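Side-chain contacts in tyrocidine synthetase 3 (Brevibacillus brevis, PDB 2JGP), which takes part in nonribosomal synthesis of the antibiotic tyrocidine, its condensation domain forming peptide bonds between intermediates carried on peptidyl carrier domains: residues R105-I108 and L109-E113; Y97-S100 and S101-R105; Q405-F409 and E410-E414. All blocks are in the same frame, centred on the assembly; numbering follows the deposited sequence.

Contact 1: R105-I108 and L109-E113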
ATOM      1  N   ARG A 105      10.375 -12.198  -5.827  1.00 65.90           N
ATOM      2  CA  ARG A 105      11.498 -11.399  -5.332  1.00 66.46           C
ATOM      3  C   ARG A 105      11.890 -11.800  -3.910  1.00 66.31           C
ATOM      4  O   ARG A 105      13.075 -11.966  -3.610  1.00 65.87           O
ATOM      5  CB  ARG A 105      11.157  -9.907  -5.389  1.00 67.37           C
ATOM      6  CG  ARG A 105      12.209  -9.012  -4.736  1.00 69.79           C
ATOM      7  CD  ARG A 105      12.203  -7.598  -5.283  1.00 73.60           C
ATOM      8  NE  ARG A 105      13.488  -6.943  -5.022  1.00 77.17           N
ATOM      9  CZ  ARG A 105      13.828  -6.346  -3.879  1.00 79.38           C
ATOM     10  NH1 ARG A 105      12.978  -6.289  -2.855  1.00 80.95           N
ATOM     11  NH2 ARG A 105      15.031  -5.794  -3.758  1.00 80.37           N
ATOM     12  N   MET A 106      10.895 -11.960  -3.040  1.00 66.30           N
ATOM     13  CA  MET A 106      11.140 -12.372  -1.660  1.00 66.69           C
ATOM     14  C   MET A 106      11.777 -13.754  -1.597  1.00 66.96           C
ATOM     15  O   MET A 106      12.718 -13.964  -0.835  1.00 66.43           O
ATOM     16  CB  MET A 106       9.844 -12.359  -0.839  1.00 66.78           C
ATOM     17  CG  MET A 106       9.306 -10.977  -0.560  1.00 67.57           C
ATOM     18  SD  MET A 106       7.799 -11.069   0.425  1.00 69.36           S
ATOM     19  CE  MET A 106       7.320  -9.348   0.467  1.00 71.02           C
ATOM     20  N   TYR A 107      11.274 -14.689  -2.402  1.00 67.53           N
ATOM     21  CA  TYR A 107      11.841 -16.043  -2.438  1.00 67.79           C
ATOM     22  C   TYR A 107      13.320 -16.023  -2.812  1.00 68.52           C
ATOM     23  O   TYR A 107      14.153 -16.615  -2.119  1.00 68.58           O
ATOM     24  CB  TYR A 107      11.082 -16.943  -3.421  1.00 67.47           C
ATOM     25  CG  TYR A 107      11.559 -18.374  -3.363  1.00 67.37           C
ATOM     26  CD1 TYR A 107      11.025 -19.273  -2.441  1.00 66.59           C
ATOM     27  CD2 TYR A 107      12.585 -18.818  -4.195  1.00 67.33           C
ATOM     28  CE1 TYR A 107      11.479 -20.584  -2.371  1.00 66.88           C
ATOM     29  CE2 TYR A 107      13.042 -20.123  -4.136  1.00 67.16           C
ATOM     30  CZ  TYR A 107      12.489 -21.002  -3.218  1.00 67.11           C
ATOM     31  OH  TYR A 107      12.960 -22.298  -3.167  1.00 66.70           O
ATOM     32  N   ILE A 108      13.630 -15.345  -3.915  1.00 69.36           N
ATOM     33  CA  ILE A 108      14.996 -15.264  -4.436  1.00 70.22           C
ATOM     34  C   ILE A 108      15.936 -14.600  -3.428  1.00 71.29           C
ATOM     35  O   ILE A 108      17.047 -15.081  -3.199  1.00 71.17           O
ATOM     36  CB  ILE A 108      15.042 -14.483  -5.770  1.00 70.10           C
ATOM     37  CG1 ILE A 108      14.333 -15.268  -6.873  1.00 69.75           C
ATOM     38  CG2 ILE A 108      16.481 -14.208  -6.189  1.00 69.77           C
ATOM     39  CD1 ILE A 108      14.125 -14.476  -8.138  1.00 69.75           C
ATOM     40  N   LEU A 109      15.489 -13.503  -2.824  1.00 72.58           N
ATOM     41  CA  LEU A 109      16.303 -12.801  -1.833  1.00 73.89           C
ATOM     42  C   LEU A 109      16.500 -13.651  -0.574  1.00 75.08           C
ATOM     43  O   LEU A 109      17.613 -13.744  -0.057  1.00 75.26           O
ATOM     44  CB  LEU A 109      15.697 -11.436  -1.490  1.00 73.92           C
ATOM     45  CG  LEU A 109      15.775 -10.421  -2.637  1.00 74.13           C
ATOM     46  CD1 LEU A 109      14.990  -9.169  -2.313  1.00 74.18           C
ATOM     47  CD2 LEU A 109      17.215 -10.067  -2.949  1.00 74.68           C
ATOM     48  N   ASP A 110      15.427 -14.289  -0.111  1.00 76.43           N
ATOM     49  CA  ASP A 110      15.482 -15.191   1.048  1.00 77.76           C
ATOM     50  C   ASP A 110      16.460 -16.362   0.848  1.00 78.90           C
ATOM     51  O   ASP A 110      17.179 -16.742   1.773  1.00 78.98           O
ATOM     52  CB  ASP A 110      14.074 -15.732   1.340  1.00 77.86           C
ATOM     53  CG  ASP A 110      13.983 -16.490   2.658  1.00 78.59           C
ATOM     54  OD1 ASP A 110      14.428 -17.658   2.717  1.00 78.90           O
ATOM     55  OD2 ASP A 110      13.417 -15.924   3.622  1.00 79.86           O
ATOM     56  N   GLN A 111      16.492 -16.914  -0.363  1.00 80.21           N
ATOM     57  CA  GLN A 111      17.169 -18.187  -0.631  1.00 81.37           C
ATOM     58  C   GLN A 111      18.602 -18.029  -1.129  1.00 82.22           C
ATOM     59  O   GLN A 111      19.466 -18.855  -0.817  1.00 82.40           O
ATOM     60  CB  GLN A 111      16.354 -18.993  -1.647  1.00 81.52           C
ATOM     61  CG  GLN A 111      15.033 -19.517  -1.076  1.00 82.35           C
ATOM     62  CD  GLN A 111      15.190 -20.832  -0.324  1.00 83.46           C
ATOM     63  OE1 GLN A 111      15.980 -21.697  -0.713  1.00 84.39           O
ATOM     64  NE2 GLN A 111      14.431 -20.991   0.753  1.00 84.35           N
ATOM     65  N   PHE A 112      18.845 -16.976  -1.907  1.00 83.21           N
ATOM     66  CA  PHE A 112      20.150 -16.749  -2.524  1.00 84.04           C
ATOM     67  C   PHE A 112      20.926 -15.586  -1.900  1.00 84.47           C
ATOM     68  O   PHE A 112      22.157 -15.584  -1.924  1.00 84.56           O
ATOM     69  CB  PHE A 112      19.974 -16.505  -4.024  1.00 84.27           C
ATOM     70  CG  PHE A 112      19.411 -17.685  -4.765  1.00 84.89           C
ATOM     71  CD1 PHE A 112      20.258 -18.616  -5.358  1.00 85.47           C
ATOM     72  CD2 PHE A 112      18.036 -17.866  -4.872  1.00 85.49           C
ATOM     73  CE1 PHE A 112      19.745 -19.709  -6.048  1.00 85.76           C
ATOM     74  CE2 PHE A 112      17.513 -18.956  -5.558  1.00 85.88           C
ATOM     75  CZ  PHE A 112      18.371 -19.881  -6.148  1.00 85.75           C
ATOM     76  N   GLU A 113      20.215 -14.606  -1.343  1.00 84.95           N
ATOM     77  CA  GLU A 113      20.861 -13.396  -0.822  1.00 85.28           C
ATOM     78  C   GLU A 113      21.103 -13.434   0.690  1.00 85.20           C
ATOM     79  O   GLU A 113      21.938 -12.681   1.195  1.00 85.51           O
ATOM     80  CB  GLU A 113      20.041 -12.152  -1.185  1.00 85.45           C
ATOM     81  CG  GLU A 113      20.895 -10.936  -1.522  1.00 86.14           C
ATOM     82  CD  GLU A 113      21.562 -11.053  -2.879  1.00 87.11           C
ATOM     83  OE1 GLU A 113      20.848 -11.322  -3.869  1.00 88.05           O
ATOM     84  OE2 GLU A 113      22.798 -10.871  -2.957  1.00 87.68           O
TER
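Y107 sets its CG anti to the backbone N (chi1 -174°), while Q111 keeps its CG beside its own backbone N (chi1 -70°), which places the glutamine methylene over the tyrosine ring; a bend at the next torsion then lays the amide nearly parallel to the ring, with the planes 10° apart. The pair is an i to i+4 contact near the C-terminal end of helix 101-113 in the condensation domain. Q111 CG stands 3.7 Å from the centroid of the Y107 ring, a CH-pi contact over the face but displaced toward the rim. Y107 also packs on F154 and V156 of strand 152-157.

Two residues earlier, the R105 chain runs extended and holds its guanidinium beside L109. The leucine covers one face of this group with a single methyl, CD1, 3.4 Å from R105 CZ and centred over the plane. Between the two pairs, D110 N donates to M106 O at 2.8 Å, while the D110 carboxylate leads away from the turn, and its OD2 is hydrogen-bonded to NE2 of H221, the first residue of the HHxxxDG signature of condensation domains. Toward the exposed side, I108 CG2 meets F112 CD2 at 4.2 Å. The F112 ring presents its edge to the I108 carbonyl, with I108 O near the ring plane and 3.4 Å from F112 CD2.

Contact 2: Y97-S100 and S101-R105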
ATOM      1  N   TYR A  97       1.199 -23.664  -8.265  1.00 57.14           N
ATOM      2  CA  TYR A  97       0.699 -22.414  -8.827  1.00 57.43           C
ATOM      3  C   TYR A  97       1.838 -21.409  -8.929  1.00 57.58           C
ATOM      4  O   TYR A  97       2.756 -21.429  -8.106  1.00 56.46           O
ATOM      5  CB  TYR A  97      -0.438 -21.872  -7.967  1.00 57.42           C
ATOM      6  CG  TYR A  97      -1.569 -22.858  -7.813  1.00 57.84           C
ATOM      7  CD1 TYR A  97      -1.580 -23.778  -6.769  1.00 57.20           C
ATOM      8  CD2 TYR A  97      -2.619 -22.886  -8.724  1.00 57.72           C
ATOM      9  CE1 TYR A  97      -2.614 -24.696  -6.631  1.00 56.71           C
ATOM     10  CE2 TYR A  97      -3.659 -23.796  -8.595  1.00 57.80           C
ATOM     11  CZ  TYR A  97      -3.649 -24.699  -7.552  1.00 57.97           C
ATOM     12  OH  TYR A  97      -4.682 -25.595  -7.430  1.00 58.29           O
ATOM     13  N   PRO A  98       1.784 -20.518  -9.938  1.00 57.91           N
ATOM     14  CA  PRO A  98       2.853 -19.535 -10.006  1.00 58.21           C
ATOM     15  C   PRO A  98       2.869 -18.656  -8.761  1.00 58.65           C
ATOM     16  O   PRO A  98       1.823 -18.429  -8.144  1.00 58.45           O
ATOM     17  CB  PRO A  98       2.500 -18.705 -11.253  1.00 58.36           C
ATOM     18  CG  PRO A  98       1.032 -18.914 -11.456  1.00 58.11           C
ATOM     19  CD  PRO A  98       0.771 -20.315 -10.991  1.00 58.25           C
ATOM     20  N   VAL A  99       4.049 -18.179  -8.385  1.00 58.64           N
ATOM     21  CA  VAL A  99       4.138 -17.115  -7.394  1.00 59.29           C
ATOM     22  C   VAL A  99       3.799 -15.778  -8.042  1.00 60.26           C
ATOM     23  O   VAL A  99       3.922 -15.621  -9.255  1.00 60.39           O
ATOM     24  CB  VAL A  99       5.534 -17.039  -6.750  1.00 59.25           C
ATOM     25  CG1 VAL A  99       5.821 -18.310  -5.978  1.00 58.66           C
ATOM     26  CG2 VAL A  99       6.608 -16.784  -7.804  1.00 58.94           C
ATOM     27  N   SER A 100       3.336 -14.830  -7.231  1.00 61.13           N
ATOM     28  CA  SER A 100       3.216 -13.451  -7.676  1.00 61.38           C
ATOM     29  C   SER A 100       4.614 -12.852  -7.855  1.00 61.53           C
ATOM     30  O   SER A 100       5.613 -13.403  -7.368  1.00 61.23           O
ATOM     31  CB  SER A 100       2.424 -12.637  -6.668  1.00 61.51           C
ATOM     32  OG  SER A 100       3.107 -12.571  -5.432  1.00 62.70           O
ATOM     33  N   SER A 101       4.672 -11.727  -8.558  1.00 61.89           N
ATOM     34  CA  SER A 101       5.922 -11.002  -8.771  1.00 62.58           C
ATOM     35  C   SER A 101       6.598 -10.670  -7.436  1.00 62.29           C
ATOM     36  O   SER A 101       7.798 -10.880  -7.278  1.00 62.01           O
ATOM     37  CB  SER A 101       5.655  -9.726  -9.581  1.00 62.73           C
ATOM     38  OG  SER A 101       6.860  -9.022  -9.823  1.00 65.99           O
ATOM     39  N   ALA A 102       5.816 -10.186  -6.472  1.00 62.22           N
ATOM     40  CA  ALA A 102       6.339  -9.835  -5.144  1.00 62.54           C
ATOM     41  C   ALA A 102       6.881 -11.054  -4.388  1.00 62.61           C
ATOM     42  O   ALA A 102       7.950 -10.995  -3.792  1.00 62.88           O
ATOM     43  CB  ALA A 102       5.269  -9.133  -4.321  1.00 62.24           C
ATOM     44  N   GLN A 103       6.141 -12.157  -4.423  1.00 62.78           N
ATOM     45  CA  GLN A 103       6.615 -13.421  -3.842  1.00 62.63           C
ATOM     46  C   GLN A 103       7.916 -13.908  -4.483  1.00 63.27           C
ATOM     47  O   GLN A 103       8.799 -14.444  -3.796  1.00 63.56           O
ATOM     48  CB  GLN A 103       5.567 -14.510  -4.017  1.00 62.17           C
ATOM     49  CG  GLN A 103       4.392 -14.445  -3.068  1.00 62.15           C
ATOM     50  CD  GLN A 103       3.424 -15.588  -3.297  1.00 61.75           C
ATOM     51  OE1 GLN A 103       3.144 -15.958  -4.438  1.00 60.96           O
ATOM     52  NE2 GLN A 103       2.920 -16.163  -2.214  1.00 62.33           N
ATOM     53  N   LYS A 104       8.027 -13.755  -5.801  1.00 63.55           N
ATOM     54  CA  LYS A 104       9.215 -14.220  -6.514  1.00 64.58           C
ATOM     55  C   LYS A 104      10.468 -13.514  -6.000  1.00 65.09           C
ATOM     56  O   LYS A 104      11.492 -14.154  -5.761  1.00 65.28           O
ATOM     57  CB  LYS A 104       9.074 -14.008  -8.021  1.00 64.39           C
ATOM     58  CG  LYS A 104      10.247 -14.560  -8.836  1.00 65.09           C
ATOM     59  CD  LYS A 104       9.944 -14.557 -10.313  1.00 66.00           C
ATOM     60  CE  LYS A 104      11.065 -15.176 -11.115  1.00 67.31           C
ATOM     61  NZ  LYS A 104      10.702 -15.292 -12.548  1.00 68.18           N
ATOM     62  N   ARG A 105      10.375 -12.198  -5.827  1.00 65.90           N
ATOM     63  CA  ARG A 105      11.498 -11.399  -5.332  1.00 66.46           C
ATOM     64  C   ARG A 105      11.890 -11.800  -3.910  1.00 66.31           C
ATOM     65  O   ARG A 105      13.075 -11.966  -3.610  1.00 65.87           O
ATOM     66  CB  ARG A 105      11.157  -9.907  -5.389  1.00 67.37           C
ATOM     67  CG  ARG A 105      12.209  -9.012  -4.736  1.00 69.79           C
ATOM     68  CD  ARG A 105      12.203  -7.598  -5.283  1.00 73.60           C
ATOM     69  NE  ARG A 105      13.488  -6.943  -5.022  1.00 77.17           N
ATOM     70  CZ  ARG A 105      13.828  -6.346  -3.879  1.00 79.38           C
ATOM     71  NH1 ARG A 105      12.978  -6.289  -2.855  1.00 80.95           N
ATOM     72  NH2 ARG A 105      15.031  -5.794  -3.758  1.00 80.37           N
TER
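S100 and Q103 cap the start of helix 101-113 by exchanging hydrogen bonds, side chain to backbone in each direction: a capping box. The serine makes its half of the exchange by placing OG between its own backbone N and carbonyl carbon (chi1 64°), from where it accepts from Q103 N at 3.2 Å. In return, the Q103 side chain folds back past the cap. Its CG sits beside its backbone N, the chain then stretches out straight (chi2 -179°), and Q103 OE1 arrives 3.0 Å from S100 N. This donor lies in the plane of the amide carbonyl and uses a lone pair of OE1. The glutamine chain passes close to the serine on its way, with Q103 CG 3.3 Å from S100 OG.

V99, just ahead of the cap, crosses the same glutamine obliquely, its CB 3.5 Å from Q103 OE1. One methyl, V99 CG2, instead reaches K104 CB at 3.7 Å, meeting the lysine roughly at a right angle. From there K104 runs fully extended to a salt bridge with E160, while its backbone N donates to S100 O at 2.9 Å as the first turn closes.

The polar ends also have partners beyond the turn. S100 OG is hydrogen-bonded to Y253 OH as well as to the helix, and Q103 NE2 donates to S223 O, within the HHxxxDG signature, with a weak second bond to Q163 OE1. Bonds at both ends of the amide fix its rotation, oxygen toward S100 and nitrogen toward the signature loop. The box itself is thus closed by a neutral amide; the nearby carboxylate is that of E410, bonded to S101 OG, and its charge may interact favourably with the helix start.

Contact 3: Q405-F409 and E410-E414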
ATOM      1  N   GLN A 405      -1.589   0.884 -12.129  1.00 52.90           N
ATOM      2  CA  GLN A 405      -1.007   0.214 -10.965  1.00 53.74           C
ATOM      3  C   GLN A 405      -0.735  -1.281 -11.160  1.00 54.09           C
ATOM      4  O   GLN A 405      -0.055  -1.906 -10.332  1.00 54.23           O
ATOM      5  CB  GLN A 405      -1.907   0.412  -9.739  1.00 54.03           C
ATOM      6  CG  GLN A 405      -3.176  -0.425  -9.734  1.00 55.54           C
ATOM      7  CD  GLN A 405      -3.975  -0.226  -8.473  1.00 57.70           C
ATOM      8  OE1 GLN A 405      -3.851  -0.993  -7.514  1.00 59.78           O
ATOM      9  NE2 GLN A 405      -4.777   0.823  -8.449  1.00 59.54           N
ATOM     10  N   ASP A 406      -1.246  -1.865 -12.241  1.00 54.24           N
ATOM     11  CA  ASP A 406      -1.084  -3.302 -12.468  1.00 54.69           C
ATOM     12  C   ASP A 406       0.195  -3.619 -13.245  1.00 55.05           C
ATOM     13  O   ASP A 406       0.204  -4.430 -14.180  1.00 54.85           O
ATOM     14  CB  ASP A 406      -2.328  -3.871 -13.146  1.00 54.67           C
ATOM     15  CG  ASP A 406      -3.550  -3.796 -12.250  1.00 55.36           C
ATOM     16  OD1 ASP A 406      -3.506  -4.356 -11.138  1.00 54.89           O
ATOM     17  OD2 ASP A 406      -4.545  -3.170 -12.643  1.00 54.89           O
ATOM     18  N   TYR A 407       1.270  -2.953 -12.838  1.00 55.72           N
ATOM     19  CA  TYR A 407       2.618  -3.232 -13.305  1.00 56.18           C
ATOM     20  C   TYR A 407       3.496  -3.354 -12.059  1.00 56.67           C
ATOM     21  O   TYR A 407       3.677  -2.375 -11.349  1.00 56.99           O
ATOM     22  CB  TYR A 407       3.100  -2.099 -14.203  1.00 56.04           C
ATOM     23  CG  TYR A 407       4.465  -2.315 -14.813  1.00 55.92           C
ATOM     24  CD1 TYR A 407       4.710  -3.395 -15.655  1.00 54.95           C
ATOM     25  CD2 TYR A 407       5.505  -1.424 -14.570  1.00 55.77           C
ATOM     26  CE1 TYR A 407       5.957  -3.591 -16.224  1.00 55.30           C
ATOM     27  CE2 TYR A 407       6.754  -1.611 -15.137  1.00 55.65           C
ATOM     28  CZ  TYR A 407       6.977  -2.693 -15.959  1.00 55.57           C
ATOM     29  OH  TYR A 407       8.217  -2.874 -16.523  1.00 55.86           O
ATOM     30  N   PRO A 408       4.006  -4.566 -11.767  1.00 57.36           N
ATOM     31  CA  PRO A 408       4.847  -4.780 -10.584  1.00 57.90           C
ATOM     32  C   PRO A 408       6.061  -3.850 -10.517  1.00 58.16           C
ATOM     33  O   PRO A 408       6.765  -3.681 -11.513  1.00 58.19           O
ATOM     34  CB  PRO A 408       5.309  -6.234 -10.744  1.00 57.83           C
ATOM     35  CG  PRO A 408       4.266  -6.877 -11.572  1.00 57.77           C
ATOM     36  CD  PRO A 408       3.792  -5.815 -12.516  1.00 57.37           C
ATOM     37  N   PHE A 409       6.295  -3.260  -9.350  1.00 59.12           N
ATOM     38  CA  PHE A 409       7.471  -2.415  -9.132  1.00 59.51           C
ATOM     39  C   PHE A 409       8.758  -3.175  -9.473  1.00 59.97           C
ATOM     40  O   PHE A 409       9.713  -2.585  -9.962  1.00 60.01           O
ATOM     41  CB  PHE A 409       7.517  -1.891  -7.689  1.00 59.56           C
ATOM     42  CG  PHE A 409       8.602  -0.877  -7.454  1.00 59.79           C
ATOM     43  CD1 PHE A 409       8.466   0.422  -7.924  1.00 59.27           C
ATOM     44  CD2 PHE A 409       9.770  -1.227  -6.793  1.00 59.93           C
ATOM     45  CE1 PHE A 409       9.471   1.356  -7.725  1.00 59.59           C
ATOM     46  CE2 PHE A 409      10.785  -0.289  -6.589  1.00 59.85           C
ATOM     47  CZ  PHE A 409      10.637   0.995  -7.056  1.00 59.50           C
ATOM     48  N   GLU A 410       8.752  -4.490  -9.241  1.00 60.69           N
ATOM     49  CA  GLU A 410       9.889  -5.368  -9.556  1.00 61.06           C
ATOM     50  C   GLU A 410      10.242  -5.356 -11.040  1.00 61.20           C
ATOM     51  O   GLU A 410      11.419  -5.394 -11.403  1.00 61.32           O
ATOM     52  CB  GLU A 410       9.595  -6.818  -9.140  1.00 61.29           C
ATOM     53  CG  GLU A 410       9.448  -7.045  -7.636  1.00 62.19           C
ATOM     54  CD  GLU A 410       8.066  -6.720  -7.107  1.00 63.50           C
ATOM     55  OE1 GLU A 410       7.097  -6.755  -7.897  1.00 64.28           O
ATOM     56  OE2 GLU A 410       7.948  -6.429  -5.898  1.00 64.45           O
ATOM     57  N   GLU A 411       9.218  -5.335 -11.893  1.00 61.07           N
ATOM     58  CA  GLU A 411       9.419  -5.279 -13.338  1.00 61.24           C
ATOM     59  C   GLU A 411       9.979  -3.932 -13.782  1.00 61.03           C
ATOM     60  O   GLU A 411      10.859  -3.876 -14.643  1.00 60.49           O
ATOM     61  CB  GLU A 411       8.108  -5.569 -14.078  1.00 61.43           C
ATOM     62  CG  GLU A 411       7.635  -7.005 -13.949  1.00 62.66           C
ATOM     63  CD  GLU A 411       8.649  -7.997 -14.474  1.00 64.54           C
ATOM     64  OE1 GLU A 411       9.259  -7.728 -15.533  1.00 65.04           O
ATOM     65  OE2 GLU A 411       8.840  -9.048 -13.826  1.00 66.30           O
ATOM     66  N   LEU A 412       9.462  -2.852 -13.195  1.00 61.00           N
ATOM     67  CA  LEU A 412       9.907  -1.501 -13.530  1.00 61.24           C
ATOM     68  C   LEU A 412      11.397  -1.318 -13.263  1.00 61.81           C
ATOM     69  O   LEU A 412      12.122  -0.798 -14.106  1.00 61.57           O
ATOM     70  CB  LEU A 412       9.114  -0.462 -12.733  1.00 61.10           C
ATOM     71  CG  LEU A 412       9.477   1.008 -12.974  1.00 60.63           C
ATOM     72  CD1 LEU A 412       9.380   1.372 -14.447  1.00 59.79           C
ATOM     73  CD2 LEU A 412       8.584   1.905 -12.130  1.00 59.81           C
ATOM     74  N   VAL A 413      11.841  -1.741 -12.083  1.00 62.71           N
ATOM     75  CA  VAL A 413      13.245  -1.604 -11.687  1.00 63.61           C
ATOM     76  C   VAL A 413      14.177  -2.306 -12.673  1.00 64.47           C
ATOM     77  O   VAL A 413      15.189  -1.740 -13.087  1.00 64.61           O
ATOM     78  CB  VAL A 413      13.482  -2.162 -10.269  1.00 63.56           C
ATOM     79  CG1 VAL A 413      14.979  -2.363 -10.005  1.00 63.90           C
ATOM     80  CG2 VAL A 413      12.857  -1.236  -9.226  1.00 63.78           C
ATOM     81  N   GLU A 414      13.826  -3.533 -13.048  1.00 65.49           N
ATOM     82  CA  GLU A 414      14.629  -4.312 -13.988  1.00 66.40           C
ATOM     83  C   GLU A 414      14.547  -3.755 -15.411  1.00 66.93           C
ATOM     84  O   GLU A 414      15.542  -3.743 -16.131  1.00 66.94           O
ATOM     85  CB  GLU A 414      14.200  -5.781 -13.967  1.00 66.62           C
ATOM     86  CG  GLU A 414      14.481  -6.498 -12.645  1.00 67.63           C
ATOM     87  CD  GLU A 414      15.971  -6.649 -12.353  1.00 68.94           C
ATOM     88  OE1 GLU A 414      16.365  -6.521 -11.174  1.00 70.50           O
ATOM     89  OE2 GLU A 414      16.750  -6.893 -13.299  1.00 70.12           O
TER
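E410 bends back over the residues that precede it: chi1 of -66° puts its CG beside the backbone N, and a turn at chi2 (83°) brings OE1 to 3.4 Å from P408 CB. There E410 OE1 packs on the proline and is hydrogen-bonded to S101 OG at the start of helix 101-113. E411 follows, its CB 3.6 Å from Y407 CZ and its CG lying alongside the proline ring, 4.0 Å from P408 CB. Its backbone N makes only a weak bond to P408 O.

P408 is the N-cap of helix 409-415, a short helix of the condensation domain set against helix 267-279 on one flank and helix 101-113 on another. P408 O also accepts from L412 N, at 3.3 Å and in the carbonyl plane. L412 slides its backbone and CB against the tyrosine, Y407 CE2 being 3.5 Å from L412 CA, and the two side chains cross at about a right angle. Farther out, W276 and L277 of helix 267-279 touch L412, and F269 of the same helix meets the Y407 ring.

V413 meets F409 on another side of the helix. Its N donates to F409 O at 3.1 Å, and one methyl, V413 CG2, approaches the phenylalanine obliquely, 3.5 Å from F409 CE2.

Contacts 1 and 2 both use helix 101-113 and share R105; contact 2 covers the approach to the helix and its first turn. Contact 2 is polar, with none of its touching residues exposed, whereas contact 1, at the other end, relies on methyl, methylene and ring packing and has more exposed residues. Contact 3 belongs to a different helix, 409-415, with proline at the N-cap position and aromatic and aliphatic packing; it lies nearest the chain centre. E410 OE1 gives it a polar link to S101 OG of contact 2, and E410 CG packs on CD of R105, shared with contact 1. Contacts 1 and 2 each reach the HHxxxDG signature, through D110 and Q103 respectively.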